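Local coordinates for sugar-binding transport ATP-binding protein (Pyrococcus horikoshii, PDB 1V43) that binds ATP and probably hydrolyses it to drive sugar uptake, as the nucleotide-binding subunit of an ABC transporter, at residues A126-I131 / Q189-T194; Q146-A151 / E167-L172; A179-I184 / D201-M206; Q219-G224 / S235-T240. One frame throughout, in Å; residues are numbered along the deposited sequence.

Interaction 1: residues A126-I131 / Q189-T194; sequences AELLQI and QKLKVT
Leu128 reaches across to two neighbours on the last turn of the other helix, one branch for each. Its CD2 methyl lies against the far end of the Lys190 chain, 3.5 Å from NZ of Lys190. CE and CD of Lys190 are each 3.8 Å from CD2 of Leu128, which makes this a contact with a run of methylenes as well as the amine. The other branch, CD1, meets CD2 of Leu191 methyl to methyl at 3.9 Å. The two leucine side chains pass each other at a slant.

Lys190 can come this far because its first torsion sets CG anti to the backbone N (chi1 -170°) and every torsion beyond is extended. The stretched chain carries the amine past Leu128 to the neighbourhood of Glu127, which it crosses at about a right angle. OE1 of Glu127 stays 4.2 Å from NZ of Lys190, beyond a salt bridge, so the opposite charges probably attract only mildly at the surface. No hydrogen bond joins the two segments.

Behind this first shell stands the helix end itself. Gln130 takes a positive phi and closes a Schellman motif, with Ile131 N bonded to Ala126 O at 2.9 Å and Gln130 N to Glu127 O at 3.0 Å. Arg149 donates to the carbonyls of Leu129 (through NE) and Gln130 (through NH2). The contact is surface packing where helices 115-128 and 174-191 both finish; Leu128 also touches Leu187 on the latter and Ile156 on helix 147-156, and helix 174-191 is followed directly by strand 194-199.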
loop_
_atom_site.group_PDB
_atom_site.type_symbol
_atom_site.label_atom_id
_atom_site.label_comp_id
_atom_site.label_asym_id
_atom_site.label_seq_id
_atom_site.Cartn_x
_atom_site.Cartn_y
_atom_site.Cartn_z
ATOM N N ALA A 126 22.514 19.560 -11.269
ATOM C CA ALA A 126 21.228 19.977 -11.804
ATOM C C ALA A 126 20.873 19.166 -13.048
ATOM O O ALA A 126 19.714 18.774 -13.242
ATOM C CB ALA A 126 21.260 21.477 -12.125
ATOM N N GLU A 127 21.866 18.907 -13.892
ATOM C CA GLU A 127 21.619 18.129 -15.096
ATOM C C GLU A 127 21.261 16.688 -14.704
ATOM O O GLU A 127 20.335 16.097 -15.264
ATOM C CB GLU A 127 22.855 18.164 -16.009
ATOM C CG GLU A 127 22.685 17.488 -17.379
ATOM C CD GLU A 127 22.561 15.959 -17.287
ATOM O OE1 GLU A 127 23.324 15.338 -16.507
ATOM O OE2 GLU A 127 21.715 15.377 -18.006
ATOM N N LEU A 128 21.984 16.140 -13.727
ATOM C CA LEU A 128 21.753 14.779 -13.251
ATOM C C LEU A 128 20.349 14.585 -12.703
ATOM O O LEU A 128 19.774 13.516 -12.847
ATOM C CB LEU A 128 22.778 14.400 -12.177
ATOM C CG LEU A 128 24.135 13.999 -12.748
ATOM C CD1 LEU A 128 25.152 13.850 -11.647
ATOM C CD2 LEU A 128 23.980 12.707 -13.520
ATOM N N LEU A 129 19.801 15.617 -12.070
ATOM C CA LEU A 129 18.453 15.532 -11.529
ATOM C C LEU A 129 17.403 16.075 -12.515
ATOM O O LEU A 129 16.213 16.110 -12.210
ATOM C CB LEU A 129 18.387 16.293 -10.205
ATOM C CG LEU A 129 18.788 15.583 -8.896
ATOM C CD1 LEU A 129 17.811 14.448 -8.639
ATOM C CD2 LEU A 129 20.231 15.071 -8.962
ATOM N N GLN A 130 17.850 16.491 -13.699
ATOM C CA GLN A 130 16.957 17.043 -14.714
ATOM C C GLN A 130 16.195 18.256 -14.191
ATOM O O GLN A 130 14.997 18.408 -14.427
ATOM C CB GLN A 130 15.970 15.969 -15.198
ATOM C CG GLN A 130 16.613 14.899 -16.070
ATOM C CD GLN A 130 15.991 13.527 -15.856
ATOM O OE1 GLN A 130 16.016 12.987 -14.743
ATOM N NE2 GLN A 130 15.429 12.954 -16.922
ATOM N N ILE A 131 16.888 19.118 -13.463
ATOM C CA ILE A 131 16.253 20.323 -12.948
ATOM C C ILE A 131 17.001 21.571 -13.416
ATOM O O ILE A 131 16.842 22.634 -12.830
ATOM C CB ILE A 131 16.208 20.322 -11.401
ATOM C CG1 ILE A 131 17.595 19.993 -10.845
ATOM C CG2 ILE A 131 15.157 19.326 -10.895
ATOM C CD1 ILE A 131 17.742 20.259 -9.365
ATOM N N GLN A 189 22.716 4.436 -9.713
ATOM C CA GLN A 189 23.350 3.483 -10.638
ATOM C C GLN A 189 24.213 4.216 -11.647
ATOM O O GLN A 189 25.141 3.653 -12.225
ATOM C CB GLN A 189 22.302 2.654 -11.402
ATOM C CG GLN A 189 21.527 1.711 -10.520
ATOM C CD GLN A 189 20.431 0.977 -11.276
ATOM O OE1 GLN A 189 19.666 1.589 -12.027
ATOM N NE2 GLN A 189 20.336 -0.333 -11.063
ATOM N N LYS A 190 23.882 5.472 -11.896
ATOM C CA LYS A 190 24.683 6.246 -12.823
ATOM C C LYS A 190 25.944 6.696 -12.068
ATOM O O LYS A 190 27.056 6.638 -12.589
ATOM C CB LYS A 190 23.880 7.458 -13.318
ATOM C CG LYS A 190 24.520 8.202 -14.480
ATOM C CD LYS A 190 23.590 9.270 -15.053
ATOM C CE LYS A 190 24.287 10.058 -16.159
ATOM N NZ LYS A 190 23.455 11.193 -16.671
ATOM N N LEU A 191 25.770 7.121 -10.824
ATOM C CA LEU A 191 26.898 7.611 -10.031
ATOM C C LEU A 191 27.753 6.520 -9.415
ATOM O O LEU A 191 28.963 6.680 -9.251
ATOM C CB LEU A 191 26.390 8.543 -8.925
ATOM C CG LEU A 191 25.803 9.875 -9.403
ATOM C CD1 LEU A 191 25.319 10.687 -8.210
ATOM C CD2 LEU A 191 26.860 10.651 -10.206
ATOM N N LYS A 192 27.117 5.398 -9.106
ATOM C CA LYS A 192 27.788 4.287 -8.457
ATOM C C LYS A 192 28.351 4.743 -7.122
ATOM O O LYS A 192 29.397 4.246 -6.697
ATOM C CB LYS A 192 28.916 3.709 -9.329
ATOM C CG LYS A 192 28.430 2.945 -10.556
ATOM C CD LYS A 192 27.358 1.925 -10.196
ATOM C CE LYS A 192 27.773 1.008 -9.038
ATOM N NZ LYS A 192 26.676 0.076 -8.631
ATOM N N VAL A 193 27.690 5.710 -6.478
ATOM C CA VAL A 193 28.141 6.151 -5.160
ATOM C C VAL A 193 27.538 5.179 -4.125
ATOM O O VAL A 193 26.340 4.900 -4.164
ATOM C CB VAL A 193 27.698 7.622 -4.809
ATOM C CG1 VAL A 193 26.160 7.774 -4.807
ATOM C CG2 VAL A 193 28.235 7.991 -3.425
ATOM N N THR A 194 28.368 4.651 -3.221
ATOM C CA THR A 194 27.898 3.719 -2.183
ATOM C C THR A 194 26.786 4.417 -1.414
ATOM O O THR A 194 26.977 5.507 -0.905
ATOM C CB THR A 194 29.041 3.329 -1.231
ATOM O OG1 THR A 194 30.100 2.737 -1.989
ATOM C CG2 THR A 194 28.561 2.341 -0.196
#

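Interaction 2: residues Q146-A151 / E167-L172; sequences QRQRVA and EPLSNL
The carboxamide oxygen OE1 of Gln148 is faced by both methyls of Leu172, with CD2 of Leu172 at 3.6 Å and CD1 at 3.8 Å. These are van der Waals contacts: no hydrogen bond crosses between the segments. The amide's other arm is turned to the turn residues, where NE2 of Gln148 lies 3.9 Å from CD1 of Leu169. NE2 of Gln148 is also 3.8 Å from O of Pro168. Gln148 starts with CG anti to its own N (chi1 -169°) and then bends at chi2, which swings the amide out from the helix and lays it obliquely across both leucines. Replacing Gln148 by an alanine would probably open a gap between the helix and the 167-172 segment, leaving the methyls of Leu169 and Leu172 without their mate.

Glu167 to Ser170 form a type I turn directly after the Walker B strand, and the segment runs on into what matches the D-loop of ABC ATPases. Gln146, the N-cap of the facing helix, ends the LSGGQ signature. Helix 147-156 thus faces the loop between strand 162-166 and helix 174-191, with Met180 of the latter helix touching both Gln148 and Leu172, and Tyr197 of strand 194-199 packing on Pro168 and Leu169.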
loop_
_atom_site.group_PDB
_atom_site.type_symbol
_atom_site.label_atom_id
_atom_site.label_comp_id
_atom_site.label_asym_id
_atom_site.label_seq_id
_atom_site.Cartn_x
_atom_site.Cartn_y
_atom_site.Cartn_z
ATOM N N GLN A 146 10.357 19.413 -9.073
ATOM C CA GLN A 146 10.126 18.812 -7.768
ATOM C C GLN A 146 11.153 19.333 -6.774
ATOM O O GLN A 146 12.354 19.359 -7.057
ATOM C CB GLN A 146 10.224 17.284 -7.861
ATOM C CG GLN A 146 9.391 16.687 -8.983
ATOM C CD GLN A 146 9.522 15.175 -9.099
ATOM O OE1 GLN A 146 10.626 14.629 -9.187
ATOM N NE2 GLN A 146 8.386 14.490 -9.114
ATOM N N ARG A 147 10.672 19.765 -5.614
ATOM C CA ARG A 147 11.542 20.262 -4.562
ATOM C C ARG A 147 12.295 19.037 -4.057
ATOM O O ARG A 147 13.340 19.148 -3.412
ATOM C CB ARG A 147 10.706 20.870 -3.427
ATOM C CG ARG A 147 11.420 21.934 -2.578
ATOM C CD ARG A 147 12.724 21.440 -1.960
ATOM N NE ARG A 147 13.345 22.456 -1.109
ATOM C CZ ARG A 147 14.557 22.352 -0.568
ATOM N NH1 ARG A 147 15.298 21.273 -0.788
ATOM N NH2 ARG A 147 15.028 23.327 0.198
ATOM N N GLN A 148 11.750 17.861 -4.355
ATOM C CA GLN A 148 12.378 16.616 -3.939
ATOM C C GLN A 148 13.700 16.469 -4.686
ATOM O O GLN A 148 14.755 16.251 -4.086
ATOM C CB GLN A 148 11.470 15.430 -4.257
ATOM C CG GLN A 148 11.926 14.129 -3.609
ATOM C CD GLN A 148 11.990 14.213 -2.093
ATOM O OE1 GLN A 148 10.993 14.523 -1.435
ATOM N NE2 GLN A 148 13.167 13.934 -1.530
ATOM N N ARG A 149 13.629 16.619 -6.002
ATOM C CA ARG A 149 14.798 16.508 -6.857
ATOM C C ARG A 149 15.889 17.502 -6.464
ATOM O O ARG A 149 17.080 17.196 -6.565
ATOM C CB ARG A 149 14.378 16.717 -8.311
ATOM C CG ARG A 149 13.194 15.853 -8.710
ATOM C CD ARG A 149 13.495 14.907 -9.866
ATOM N NE ARG A 149 13.676 15.612 -11.130
ATOM C CZ ARG A 149 12.708 16.255 -11.774
ATOM N NH1 ARG A 149 11.481 16.282 -11.273
ATOM N NH2 ARG A 149 12.965 16.877 -12.918
ATOM N N VAL A 150 15.487 18.684 -6.001
ATOM C CA VAL A 150 16.446 19.711 -5.602
ATOM C C VAL A 150 17.229 19.257 -4.386
ATOM O O VAL A 150 18.438 19.474 -4.294
ATOM C CB VAL A 150 15.744 21.049 -5.255
ATOM C CG1 VAL A 150 16.789 22.093 -4.847
ATOM C CG2 VAL A 150 14.922 21.537 -6.447
ATOM N N ALA A 151 16.529 18.631 -3.446
ATOM C CA ALA A 151 17.158 18.133 -2.227
ATOM C C ALA A 151 18.229 17.097 -2.562
ATOM O O ALA A 151 19.302 17.075 -1.954
ATOM C CB ALA A 151 16.091 17.513 -1.294
ATOM N N GLU A 167 14.672 7.487 5.306
ATOM C CA GLU A 167 13.260 7.599 4.935
ATOM C C GLU A 167 12.992 8.963 4.290
ATOM O O GLU A 167 12.130 9.713 4.735
ATOM C CB GLU A 167 12.409 7.440 6.203
ATOM C CG GLU A 167 10.973 6.996 5.991
ATOM C CD GLU A 167 10.852 5.503 5.698
ATOM O OE1 GLU A 167 10.650 5.137 4.524
ATOM O OE2 GLU A 167 10.965 4.696 6.647
ATOM N N PRO A 168 13.707 9.278 3.206
ATOM C CA PRO A 168 13.596 10.545 2.474
ATOM C C PRO A 168 12.262 10.786 1.797
ATOM O O PRO A 168 11.943 11.914 1.442
ATOM C CB PRO A 168 14.711 10.447 1.418
ATOM C CG PRO A 168 15.472 9.188 1.765
ATOM C CD PRO A 168 14.467 8.304 2.414
ATOM N N LEU A 169 11.487 9.725 1.619
ATOM C CA LEU A 169 10.225 9.830 0.904
ATOM C C LEU A 169 8.946 9.604 1.709
ATOM O O LEU A 169 7.871 9.494 1.127
ATOM C CB LEU A 169 10.262 8.834 -0.257
ATOM C CG LEU A 169 10.968 9.128 -1.591
ATOM C CD1 LEU A 169 12.023 10.210 -1.494
ATOM C CD2 LEU A 169 11.549 7.832 -2.084
ATOM N N SER A 170 9.059 9.537 3.031
ATOM C CA SER A 170 7.907 9.271 3.894
ATOM C C SER A 170 6.659 10.139 3.708
ATOM O O SER A 170 5.540 9.656 3.899
ATOM C CB SER A 170 8.331 9.312 5.372
ATOM O OG SER A 170 8.822 10.591 5.736
ATOM N N ASN A 171 6.837 11.400 3.335
ATOM C CA ASN A 171 5.689 12.294 3.159
ATOM C C ASN A 171 5.421 12.704 1.705
ATOM O O ASN A 171 5.454 13.891 1.378
ATOM C CB ASN A 171 5.880 13.557 4.008
ATOM C CG ASN A 171 6.361 13.252 5.420
ATOM O OD1 ASN A 171 5.698 12.544 6.182
ATOM N ND2 ASN A 171 7.525 13.791 5.772
ATOM N N LEU A 172 5.164 11.722 0.842
ATOM C CA LEU A 172 4.885 11.962 -0.578
ATOM C C LEU A 172 3.710 11.086 -1.043
ATOM O O LEU A 172 3.557 9.957 -0.579
ATOM C CB LEU A 172 6.130 11.658 -1.431
ATOM C CG LEU A 172 7.300 12.654 -1.439
ATOM C CD1 LEU A 172 7.867 12.824 -0.045
ATOM C CD2 LEU A 172 8.379 12.164 -2.378
#

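Interaction 3: residues A179-I184 / D201-M206; sequences AMRAEI and DQVEAM
Arg181 has its CG opposite the carbonyl carbon (chi1 -72°) and a chain extended from there to NE, which carries the guanidinium straight across to the first turn of the next helix. Glu204 answers with CG set opposite its own N (chi1 -176°) and a chain extended beyond, so the two side chains pass obliquely and the carboxylate ends beside NE. The main bond is Arg181 NE to Glu204 OE1, 2.9 Å and fairly straight at 161°; it lies in the guanidinium plane and uses the anti side of the carboxylate. NH2 of Arg181 adds a weak bond to the same OE1 at 3.3 Å. Meanwhile CB of Glu204 sits over one guanidinium face, and CG1 of Val203 comes within 3.7 Å of NH1 of Arg181.

A second carboxylate completes the network. OD2 of Asp201 forms a long salt bridge with NH2 of Arg181, 3.8 Å, and a water spans the pair: it accepts from that NH2 at 2.7 Å and donates to OD2 at 2.8 Å. A leucine in place of Arg181 would probably leave this water and Asp201 OD2 short of a partner, and Glu204 dependent on Arg177, which also salt-bridges its OE1. Tyr197 OH bonds OE2 of Glu204, helping to fix the carboxylate's rotation. Val203 also packs on Leu320 of the second subunit.

Asp201 is an N-cap residue, its OD1 taking Glu204 N at 3.0 Å. The result is a capped helix start tied by a salt-bridge network to helix 174-191, directly following what matches the H-loop (switch) of ABC ATPases.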
loop_
_atom_site.group_PDB
_atom_site.type_symbol
_atom_site.label_atom_id
_atom_site.label_comp_id
_atom_site.label_asym_id
_atom_site.label_seq_id
_atom_site.Cartn_x
_atom_site.Cartn_y
_atom_site.Cartn_z
ATOM N N ALA A 179 7.701 7.412 -8.384
ATOM C CA ALA A 179 8.515 8.167 -9.330
ATOM C C ALA A 179 9.865 8.546 -8.693
ATOM O O ALA A 179 10.900 8.497 -9.351
ATOM C CB ALA A 179 7.760 9.429 -9.787
ATOM N N MET A 180 9.848 8.925 -7.417
ATOM C CA MET A 180 11.081 9.280 -6.709
ATOM C C MET A 180 11.995 8.049 -6.485
ATOM O O MET A 180 13.214 8.145 -6.652
ATOM C CB MET A 180 10.764 9.943 -5.362
ATOM C CG MET A 180 10.366 11.421 -5.436
ATOM S SD MET A 180 11.404 12.432 -6.547
ATOM C CE MET A 180 12.998 12.243 -5.794
ATOM N N ARG A 181 11.417 6.907 -6.107
ATOM C CA ARG A 181 12.207 5.687 -5.908
ATOM C C ARG A 181 13.009 5.418 -7.168
ATOM O O ARG A 181 14.228 5.258 -7.116
ATOM C CB ARG A 181 11.308 4.486 -5.632
ATOM C CG ARG A 181 10.664 4.502 -4.262
ATOM C CD ARG A 181 9.616 3.434 -4.131
ATOM N NE ARG A 181 8.856 3.602 -2.903
ATOM C CZ ARG A 181 7.653 3.074 -2.709
ATOM N NH1 ARG A 181 7.087 2.347 -3.669
ATOM N NH2 ARG A 181 7.008 3.286 -1.570
ATOM N N ALA A 182 12.317 5.386 -8.303
ATOM C CA ALA A 182 12.963 5.146 -9.584
ATOM C C ALA A 182 14.013 6.209 -9.875
ATOM O O ALA A 182 15.118 5.893 -10.312
ATOM C CB ALA A 182 11.924 5.116 -10.704
ATOM N N GLU A 183 13.658 7.470 -9.666
ATOM C CA GLU A 183 14.586 8.574 -9.904
ATOM C C GLU A 183 15.870 8.391 -9.070
ATOM O O GLU A 183 16.966 8.387 -9.599
ATOM C CB GLU A 183 13.898 9.888 -9.535
ATOM C CG GLU A 183 14.744 11.133 -9.715
ATOM C CD GLU A 183 15.188 11.333 -11.143
ATOM O OE1 GLU A 183 14.536 10.767 -12.051
ATOM O OE2 GLU A 183 16.181 12.067 -11.361
ATOM N N ILE A 184 15.723 8.206 -7.763
ATOM C CA ILE A 184 16.878 8.024 -6.896
ATOM C C ILE A 184 17.733 6.793 -7.274
ATOM O O ILE A 184 18.958 6.905 -7.395
ATOM C CB ILE A 184 16.428 7.982 -5.417
ATOM C CG1 ILE A 184 16.058 9.406 -4.979
ATOM C CG2 ILE A 184 17.537 7.391 -4.511
ATOM C CD1 ILE A 184 15.256 9.489 -3.687
ATOM N N ASP A 201 9.644 0.617 4.973
ATOM C CA ASP A 201 8.729 0.248 3.882
ATOM C C ASP A 201 9.304 -0.868 2.986
ATOM O O ASP A 201 10.149 -0.605 2.114
ATOM C CB ASP A 201 8.449 1.502 3.039
ATOM C CG ASP A 201 7.317 1.311 2.045
ATOM O OD1 ASP A 201 7.326 0.319 1.285
ATOM O OD2 ASP A 201 6.422 2.177 2.016
ATOM N N GLN A 202 8.830 -2.097 3.185
ATOM C CA GLN A 202 9.317 -3.242 2.417
ATOM C C GLN A 202 9.211 -3.086 0.890
ATOM O O GLN A 202 10.138 -3.456 0.178
ATOM C CB GLN A 202 8.628 -4.539 2.891
ATOM C CG GLN A 202 7.096 -4.560 2.784
ATOM C CD GLN A 202 6.586 -5.234 1.517
ATOM O OE1 GLN A 202 7.324 -5.928 0.818
ATOM N NE2 GLN A 202 5.307 -5.044 1.229
ATOM N N VAL A 203 8.108 -2.544 0.376
ATOM C CA VAL A 203 8.007 -2.363 -1.080
ATOM C C VAL A 203 9.104 -1.423 -1.594
ATOM O O VAL A 203 9.690 -1.660 -2.653
ATOM C CB VAL A 203 6.636 -1.795 -1.520
ATOM C CG1 VAL A 203 6.711 -1.318 -2.978
ATOM C CG2 VAL A 203 5.544 -2.882 -1.383
ATOM N N GLU A 204 9.383 -0.360 -0.843
ATOM C CA GLU A 204 10.414 0.603 -1.240
ATOM C C GLU A 204 11.778 -0.086 -1.184
ATOM O O GLU A 204 12.607 0.073 -2.073
ATOM C CB GLU A 204 10.389 1.814 -0.300
ATOM C CG GLU A 204 11.351 2.954 -0.661
ATOM C CD GLU A 204 10.895 4.290 -0.068
ATOM O OE1 GLU A 204 9.781 4.728 -0.418
ATOM O OE2 GLU A 204 11.635 4.898 0.739
ATOM N N ALA A 205 11.996 -0.869 -0.139
ATOM C CA ALA A 205 13.254 -1.585 0.001
ATOM C C ALA A 205 13.487 -2.509 -1.208
ATOM O O ALA A 205 14.544 -2.473 -1.815
ATOM C CB ALA A 205 13.251 -2.376 1.300
ATOM N N MET A 206 12.488 -3.318 -1.558
ATOM C CA MET A 206 12.590 -4.239 -2.688
ATOM C C MET A 206 12.819 -3.511 -4.003
ATOM O O MET A 206 13.446 -4.035 -4.919
ATOM C CB MET A 206 11.317 -5.079 -2.795
ATOM C CG MET A 206 11.147 -6.122 -1.693
ATOM S SD MET A 206 12.324 -7.460 -1.889
ATOM C CE MET A 206 11.485 -8.475 -3.091
HETATM O O HOH W 1 4.869 2.203 -0.335
#

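Interaction 4: residues Q219-G224 / S235-T240; sequences QLLQIG and SVFVAT
Leu221 and Phe237 make the closest approach between strand 219-224 and helix 236-241, at a classic beta bulge in which Leu221 and Gln222 both face Val214 of the neighbouring strand. CD1 of Leu221 presses to 3.3 Å from CD2 of Phe237, the two side chains crossing at about a right angle. CD1 of Leu221 is also 3.8 Å from both CG and CB of Phe237, so a single leucine branch fills the notch where the ring leaves its helix. Phe237 gets there with CG anti to its backbone N (chi1 -170°). Its ring also meets that of Phe241, and its side chain lies about 7 Å from that of Cys48 in the ATP-binding P-loop.

This tight spot lies on the partly exposed side; Val238 is buried, but its CG2 meets the strand's CB atoms more loosely. CG2 of Val238 stands 4.0 Å from CB of Leu221 and is equally far from CB of Gln222, because the bulge turns two successive residues toward the helix. The axes of the short segments 219-224 and 236-240 come within 8.8 Å, their directions 55° apart.

Gln222 extends its chain across Val238 at about a right angle, its amide being gripped from the 232-234 loop: NE2 donates to Arg232 O, and OE1 accepts from Asn234 N. That leaves OE1 of Gln222 resting on a methyl as well, 3.5 Å from CG1 of Val238.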
loop_
_atom_site.group_PDB
_atom_site.type_symbol
_atom_site.label_atom_id
_atom_site.label_comp_id
_atom_site.label_asym_id
_atom_site.label_seq_id
_atom_site.Cartn_x
_atom_site.Cartn_y
_atom_site.Cartn_z
ATOM N N GLN A 219 19.493 -6.356 15.802
ATOM C CA GLN A 219 20.296 -7.382 15.143
ATOM C C GLN A 219 20.070 -7.493 13.650
ATOM O O GLN A 219 18.972 -7.249 13.149
ATOM C CB GLN A 219 20.030 -8.759 15.741
ATOM C CG GLN A 219 20.413 -8.928 17.202
ATOM C CD GLN A 219 20.905 -10.335 17.490
ATOM O OE1 GLN A 219 22.018 -10.699 17.108
ATOM N NE2 GLN A 219 20.072 -11.138 18.145
ATOM N N LEU A 220 21.126 -7.871 12.943
ATOM C CA LEU A 220 21.044 -8.077 11.505
ATOM C C LEU A 220 20.502 -9.485 11.316
ATOM O O LEU A 220 21.201 -10.469 11.576
ATOM C CB LEU A 220 22.426 -7.993 10.872
ATOM C CG LEU A 220 22.468 -8.374 9.393
ATOM C CD1 LEU A 220 21.564 -7.435 8.581
ATOM C CD2 LEU A 220 23.913 -8.305 8.900
ATOM N N LEU A 221 19.257 -9.595 10.880
ATOM C CA LEU A 221 18.671 -10.912 10.669
ATOM C C LEU A 221 19.115 -11.537 9.359
ATOM O O LEU A 221 19.411 -12.734 9.302
ATOM C CB LEU A 221 17.148 -10.830 10.711
ATOM C CG LEU A 221 16.582 -10.374 12.056
ATOM C CD1 LEU A 221 15.069 -10.539 12.055
ATOM C CD2 LEU A 221 17.198 -11.206 13.174
ATOM N N GLN A 222 19.191 -10.731 8.305
ATOM C CA GLN A 222 19.592 -11.264 7.010
ATOM C C GLN A 222 19.964 -10.163 6.023
ATOM O O GLN A 222 19.406 -9.070 6.054
ATOM C CB GLN A 222 18.434 -12.105 6.424
ATOM C CG GLN A 222 18.703 -12.741 5.050
ATOM C CD GLN A 222 17.619 -13.732 4.609
ATOM O OE1 GLN A 222 16.648 -13.996 5.328
ATOM N NE2 GLN A 222 17.786 -14.281 3.418
ATOM N N ILE A 223 20.946 -10.442 5.176
ATOM C CA ILE A 223 21.297 -9.502 4.135
ATOM C C ILE A 223 21.375 -10.289 2.824
ATOM O O ILE A 223 21.881 -11.413 2.783
ATOM C CB ILE A 223 22.635 -8.738 4.397
ATOM C CG1 ILE A 223 22.840 -7.718 3.269
ATOM C CG2 ILE A 223 23.829 -9.701 4.489
ATOM C CD1 ILE A 223 24.098 -6.895 3.361
ATOM N N GLY A 224 20.822 -9.707 1.766
ATOM C CA GLY A 224 20.851 -10.339 0.460
ATOM C C GLY A 224 20.101 -9.505 -0.570
ATOM O O GLY A 224 19.528 -8.456 -0.248
ATOM N N SER A 235 14.257 -16.831 8.019
ATOM C CA SER A 235 13.500 -16.896 9.267
ATOM C C SER A 235 12.062 -16.403 9.112
ATOM O O SER A 235 11.706 -15.799 8.102
ATOM C CB SER A 235 14.200 -16.067 10.337
ATOM O OG SER A 235 14.294 -14.719 9.912
ATOM N N VAL A 236 11.236 -16.663 10.117
ATOM C CA VAL A 236 9.843 -16.231 10.083
ATOM C C VAL A 236 9.759 -14.705 9.985
ATOM O O VAL A 236 9.016 -14.173 9.155
ATOM C CB VAL A 236 9.074 -16.694 11.342
ATOM C CG1 VAL A 236 7.662 -16.124 11.330
ATOM C CG2 VAL A 236 9.022 -18.215 11.386
ATOM N N PHE A 237 10.533 -14.001 10.815
ATOM C CA PHE A 237 10.499 -12.547 10.787
ATOM C C PHE A 237 10.751 -11.956 9.395
ATOM O O PHE A 237 9.997 -11.088 8.951
ATOM C CB PHE A 237 11.490 -11.922 11.776
ATOM C CG PHE A 237 11.296 -10.441 11.928
ATOM C CD1 PHE A 237 10.321 -9.940 12.781
ATOM C CD2 PHE A 237 12.005 -9.549 11.132
ATOM C CE1 PHE A 237 10.050 -8.580 12.838
ATOM C CE2 PHE A 237 11.740 -8.186 11.182
ATOM C CZ PHE A 237 10.758 -7.701 12.037
ATOM N N VAL A 238 11.806 -12.412 8.722
ATOM C CA VAL A 238 12.118 -11.921 7.380
ATOM C C VAL A 238 11.031 -12.383 6.395
ATOM O O VAL A 238 10.599 -11.624 5.526
ATOM C CB VAL A 238 13.510 -12.444 6.872
ATOM C CG1 VAL A 238 13.728 -12.005 5.446
ATOM C CG2 VAL A 238 14.667 -11.897 7.759
ATOM N N ALA A 239 10.595 -13.631 6.533
ATOM C CA ALA A 239 9.581 -14.170 5.641
ATOM C C ALA A 239 8.302 -13.344 5.666
ATOM O O ALA A 239 7.655 -13.182 4.639
ATOM C CB ALA A 239 9.257 -15.617 6.010
ATOM N N THR A 240 7.947 -12.812 6.834
ATOM C CA THR A 240 6.710 -12.047 6.960
ATOM C C THR A 240 6.851 -10.532 6.914
ATOM O O THR A 240 5.850 -9.824 6.987
ATOM C CB THR A 240 5.950 -12.430 8.263
ATOM O OG1 THR A 240 6.757 -12.107 9.401
ATOM C CG2 THR A 240 5.634 -13.927 8.288
#

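Overall arrangement
Following the chain from the N terminus, interaction 1 opens at the end of helix 115-128 and closes 58 residues later at the end of helix 174-191. Interaction 2 opens and closes inside that loop, tying the helix after the signature sequence to the loop behind strand 162-166; Arg149 joins the two directly. Interaction 3 starts on helix 174-191 before interaction 1 has closed and finishes beyond it, so these two cross and share that helix. Interactions 2 and 3 touch through Met180. Interaction 4 follows in series, touching none of the others, and fastens edge strand 219-224 to helix 236-241.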